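Local coordinates for Cas13d (uncultured Ruminococcus sp, PDB 6IV9), which binds a CRISPR RNA and, as a Cas13d effector with two HEPN domains, probably matures that RNA and cleaves the RNA targets it specifies, at residues T251-L254 / G255-G258; K580-M583 / F584-L588. The protein carries 2 engineered substitutions. One frame throughout, in Å; residues are numbered along the deposited sequence.

Contacts 1 and 2 are a worked example of a 3-10 turn packed on the first turns of a helix far along the chain: both are local, yet they touch, with centres about 11 Å apart. Tyr256 OH of contact 1 lies 2.6 Å from Asp586 OD2 of contact 2, and Thr251 O lies 2.9 Å from Thr582 OG1, both probable hydrogen bonds. Between the two contacts, Asp586 OD1 also forms a salt bridge with Arg253 NH2, so one carboxylate joins two side chains of the 3-10 turn. The nearest atoms lie about 12 Å (contact 1) and 10 Å (contact 2) from the bound RNA, so neither contact reaches it, and both are packing between parts of the protein.

Contact 1 (T251-L254 / G255-G258); sequences TKRL and GYFG
Arg253 and Tyr256 lie side by side on successive turns of a 3-10 segment, 253-257, that follows helix 232-251. Two i to i+3 backbone hydrogen bonds run through it, Tyr256 N to Arg253 O at 3.0 Å and Phe257 N to Leu254 O at 3.1 Å, and Gly258 N to Gly255 O (3.1 Å) continues them. A weak bond from Gly255 N to Lys252 O (3.4 Å) leads in, and just before it Thr251 OG1 accepts from Arg253 N at 3.1 Å, an ST turn.

Among the side chains, Arg253 CD meets the edge of the Tyr256 ring at CE2, 3.8 Å away and in the ring plane. The two side chains point the same way, each with CG beside its backbone N; Arg253 then bends at chi2 (-133°) on the way to its guanidinium. Guanidinium and ring planes are 19° apart. Their polar ends share Asp586: Arg253 NH2 as a salt bridge, Tyr256 OH as a hydrogen bond, while Arg253 NH1 bonds Met197 O of helix 168-197. A phenylalanine in place of Tyr256 would probably leave Asp586 OD2 without this hydroxyl partner. One step on, Leu254 CD2 touches the edge of the Phe257 ring at CD2, 3.9 Å away.

The turn touches four helices: Tyr256 packs on 630-638, Arg253 and Tyr256 on 581-591, Phe257 on 168-197 and Leu254 on 267-291.

Contact 2 (K580-M583 / F584-L588); sequences KLTM and FRDAL
Lys580 O, at the N-cap position, accepts from Phe584 N at 3.2 Å and starts the i to i+4 bonding of helix 581-591. Arg585 N to Leu581 O follows at 2.9 Å, and then Asp586 N to Thr582 O (3.0 Å) and Ala587 N to Met583 O (2.9 Å).

The Phe584 ring turns back beside the first turn: with CG anti to the carbonyl carbon (chi1 -74°), its CD2 comes to 3.3 Å from Lys580 O, while the CA of Leu581 lies at the ring edge. Thr582 and Asp586, one turn apart, point the same way. Asp586 CG stands beside its own backbone N (chi1 -75°), which brings OD2 to 4.1 Å from the methyl, Thr582 CG2, and to 3.5 Å from Thr582 O; beyond them the carboxylate meets Tyr256 and Arg253 of contact 1. The extended Met583 chain runs toward the N-terminal end of the helix, where its sulfur accepts a weak bond from Lys580 N, 3.6 Å from SD.

Thr582, Met583 and Asp586 occupy the side of contact 1, where Asp586 also touches helix 630-638. Phe584 packs against helices 617-627 and 599-606, and Leu581 and Arg585 touch the latter as well.

Contact 1 (T251-L254 / G255-G258)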
loop_
_atom_site.group_PDB
_atom_site.type_symbol
_atom_site.label_atom_id
_atom_site.label_comp_id
_atom_site.label_asym_id
_atom_site.label_seq_id
_atom_site.Cartn_x
_atom_site.Cartn_y
_atom_site.Cartn_z
ATOM N N THR A 251 -14.818 8.009 21.959
ATOM C CA THR A 251 -14.777 8.971 20.831
ATOM C C THR A 251 -15.847 8.672 19.791
ATOM O O THR A 251 -16.217 9.601 19.121
ATOM C CB THR A 251 -13.403 9.058 20.165
ATOM O OG1 THR A 251 -13.182 7.881 19.400
ATOM C CG2 THR A 251 -12.278 9.290 21.141
ATOM N N LYS A 252 -16.116 7.388 19.561
ATOM C CA LYS A 252 -17.051 6.864 18.536
ATOM C C LYS A 252 -16.379 6.883 17.150
ATOM O O LYS A 252 -17.017 6.484 16.182
ATOM C CB LYS A 252 -18.388 7.603 18.538
ATOM C CG LYS A 252 -19.113 7.662 19.868
ATOM C CD LYS A 252 -19.270 6.320 20.507
ATOM C CE LYS A 252 -20.031 6.345 21.813
ATOM N NZ LYS A 252 -19.728 5.157 22.639
ATOM N N ARG A 253 -15.103 7.259 17.112
ATOM C CA ARG A 253 -14.280 7.402 15.880
ATOM C C ARG A 253 -13.968 6.048 15.224
ATOM O O ARG A 253 -13.641 6.023 14.043
ATOM C CB ARG A 253 -13.033 8.225 16.177
ATOM C CG ARG A 253 -13.324 9.700 16.372
ATOM C CD ARG A 253 -12.360 10.562 15.589
ATOM N NE ARG A 253 -12.642 11.976 15.679
ATOM C CZ ARG A 253 -12.505 12.672 16.777
ATOM N NH1 ARG A 253 -11.976 12.114 17.843
ATOM N NH2 ARG A 253 -12.889 13.926 16.807
ATOM N N LEU A 254 -14.169 4.939 15.944
ATOM C CA LEU A 254 -13.906 3.579 15.398
ATOM C C LEU A 254 -14.857 3.285 14.237
ATOM O O LEU A 254 -14.540 2.472 13.400
ATOM C CB LEU A 254 -13.994 2.519 16.494
ATOM C CG LEU A 254 -12.728 2.365 17.328
ATOM C CD1 LEU A 254 -12.935 1.379 18.457
ATOM C CD2 LEU A 254 -11.548 1.953 16.468
ATOM N N GLY A 255 -15.965 4.006 14.177
ATOM C CA GLY A 255 -16.967 3.863 13.111
ATOM C C GLY A 255 -16.392 4.236 11.759
ATOM O O GLY A 255 -16.887 3.775 10.749
ATOM N N TYR A 256 -15.337 5.036 11.769
ATOM C CA TYR A 256 -14.671 5.481 10.522
ATOM C C TYR A 256 -14.109 4.256 9.801
ATOM O O TYR A 256 -14.123 4.231 8.579
ATOM C CB TYR A 256 -13.591 6.507 10.849
ATOM C CG TYR A 256 -14.110 7.905 11.054
ATOM C CD1 TYR A 256 -15.041 8.453 10.196
ATOM C CD2 TYR A 256 -13.673 8.678 12.105
ATOM C CE1 TYR A 256 -15.505 9.744 10.359
ATOM C CE2 TYR A 256 -14.139 9.962 12.298
ATOM C CZ TYR A 256 -15.055 10.500 11.422
ATOM O OH TYR A 256 -15.498 11.763 11.601
ATOM N N PHE A 257 -13.657 3.279 10.581
ATOM C CA PHE A 257 -13.001 2.045 10.092
ATOM C C PHE A 257 -14.018 0.945 9.828
ATOM O O PHE A 257 -13.618 -0.135 9.484
ATOM C CB PHE A 257 -12.089 1.497 11.176
ATOM C CG PHE A 257 -10.894 2.341 11.502
ATOM C CD1 PHE A 257 -10.195 2.998 10.513
ATOM C CD2 PHE A 257 -10.439 2.434 12.794
ATOM C CE1 PHE A 257 -9.074 3.742 10.823
ATOM C CE2 PHE A 257 -9.324 3.182 13.106
ATOM C CZ PHE A 257 -8.641 3.836 12.117
ATOM N N GLY A 258 -15.297 1.227 9.989
ATOM C CA GLY A 258 -16.281 0.152 9.826
ATOM C C GLY A 258 -16.448 -0.632 11.114
ATOM O O GLY A 258 -17.042 -1.675 11.048
#

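Contact 2 (K580-M583 / F584-L588)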
loop_
_atom_site.group_PDB
_atom_site.type_symbol
_atom_site.label_atom_id
_atom_site.label_comp_id
_atom_site.label_asym_id
_atom_site.label_seq_id
_atom_site.Cartn_x
_atom_site.Cartn_y
_atom_site.Cartn_z
ATOM N N LYS A 580 -22.342 9.379 13.865
ATOM C CA LYS A 580 -22.432 9.783 15.278
ATOM C C LYS A 580 -22.190 11.280 15.377
ATOM O O LYS A 580 -21.609 11.842 14.467
ATOM C CB LYS A 580 -21.324 9.068 16.039
ATOM C CG LYS A 580 -21.392 7.560 15.951
ATOM C CD LYS A 580 -22.359 6.999 16.941
ATOM C CE LYS A 580 -22.134 5.531 17.208
ATOM N NZ LYS A 580 -22.756 4.706 16.158
ATOM N N LEU A 581 -22.478 11.849 16.538
ATOM C CA LEU A 581 -22.292 13.302 16.731
ATOM C C LEU A 581 -20.830 13.666 16.489
ATOM O O LEU A 581 -20.583 14.703 15.927
ATOM C CB LEU A 581 -22.694 13.693 18.150
ATOM C CG LEU A 581 -22.369 15.138 18.502
ATOM C CD1 LEU A 581 -23.002 16.088 17.513
ATOM C CD2 LEU A 581 -22.819 15.469 19.905
ATOM N N THR A 582 -19.905 12.799 16.876
ATOM C CA THR A 582 -18.469 13.110 16.717
ATOM C C THR A 582 -18.157 13.304 15.235
ATOM O O THR A 582 -17.388 14.168 14.914
ATOM C CB THR A 582 -17.599 11.984 17.276
ATOM O OG1 THR A 582 -17.743 11.989 18.686
ATOM C CG2 THR A 582 -16.140 12.169 16.941
ATOM N N MET A 583 -18.724 12.468 14.389
ATOM C CA MET A 583 -18.483 12.568 12.935
ATOM C C MET A 583 -19.054 13.876 12.388
ATOM O O MET A 583 -18.416 14.484 11.561
ATOM C CB MET A 583 -19.096 11.367 12.230
ATOM C CG MET A 583 -18.419 10.092 12.643
ATOM S SD MET A 583 -19.278 8.670 12.051
ATOM C CE MET A 583 -18.239 7.409 12.779
ATOM N N PHE A 584 -20.232 14.266 12.852
ATOM C CA PHE A 584 -20.846 15.533 12.391
ATOM C C PHE A 584 -19.961 16.694 12.823
ATOM O O PHE A 584 -19.770 17.606 12.069
ATOM C CB PHE A 584 -22.288 15.651 12.870
ATOM C CG PHE A 584 -23.223 14.744 12.122
ATOM C CD1 PHE A 584 -23.471 14.944 10.782
ATOM C CD2 PHE A 584 -23.813 13.668 12.742
ATOM C CE1 PHE A 584 -24.302 14.093 10.086
ATOM C CE2 PHE A 584 -24.656 12.826 12.047
ATOM C CZ PHE A 584 -24.900 13.040 10.720
ATOM N N ARG A 585 -19.438 16.630 14.036
ATOM C CA ARG A 585 -18.531 17.711 14.473
ATOM C C ARG A 585 -17.293 17.710 13.570
ATOM O O ARG A 585 -16.873 18.771 13.188
ATOM C CB ARG A 585 -18.135 17.554 15.939
ATOM C CG ARG A 585 -17.031 18.507 16.350
ATOM C CD ARG A 585 -16.643 18.430 17.805
ATOM N NE ARG A 585 -17.670 18.945 18.688
ATOM C CZ ARG A 585 -17.823 20.217 19.000
ATOM N NH1 ARG A 585 -16.988 21.123 18.542
ATOM N NH2 ARG A 585 -18.821 20.584 19.766
ATOM N N ASP A 586 -16.766 16.533 13.242
ATOM C CA ASP A 586 -15.570 16.455 12.373
ATOM C C ASP A 586 -15.906 17.083 11.018
ATOM O O ASP A 586 -15.127 17.863 10.545
ATOM C CB ASP A 586 -15.110 15.007 12.193
ATOM C CG ASP A 586 -14.404 14.407 13.393
ATOM O OD1 ASP A 586 -13.949 15.168 14.241
ATOM O OD2 ASP A 586 -14.332 13.194 13.461
ATOM N N ALA A 587 -17.059 16.749 10.453
ATOM C CA ALA A 587 -17.448 17.284 9.131
ATOM C C ALA A 587 -17.648 18.802 9.154
ATOM O O ALA A 587 -17.094 19.470 8.318
ATOM C CB ALA A 587 -18.673 16.576 8.632
ATOM N N LEU A 588 -18.397 19.326 10.111
ATOM C CA LEU A 588 -18.603 20.793 10.169
ATOM C C LEU A 588 -17.270 21.508 10.400
ATOM O O LEU A 588 -17.057 22.499 9.785
ATOM C CB LEU A 588 -19.597 21.109 11.285
ATOM C CG LEU A 588 -21.057 21.117 10.858
ATOM C CD1 LEU A 588 -21.444 19.823 10.189
ATOM C CD2 LEU A 588 -21.964 21.409 12.034
#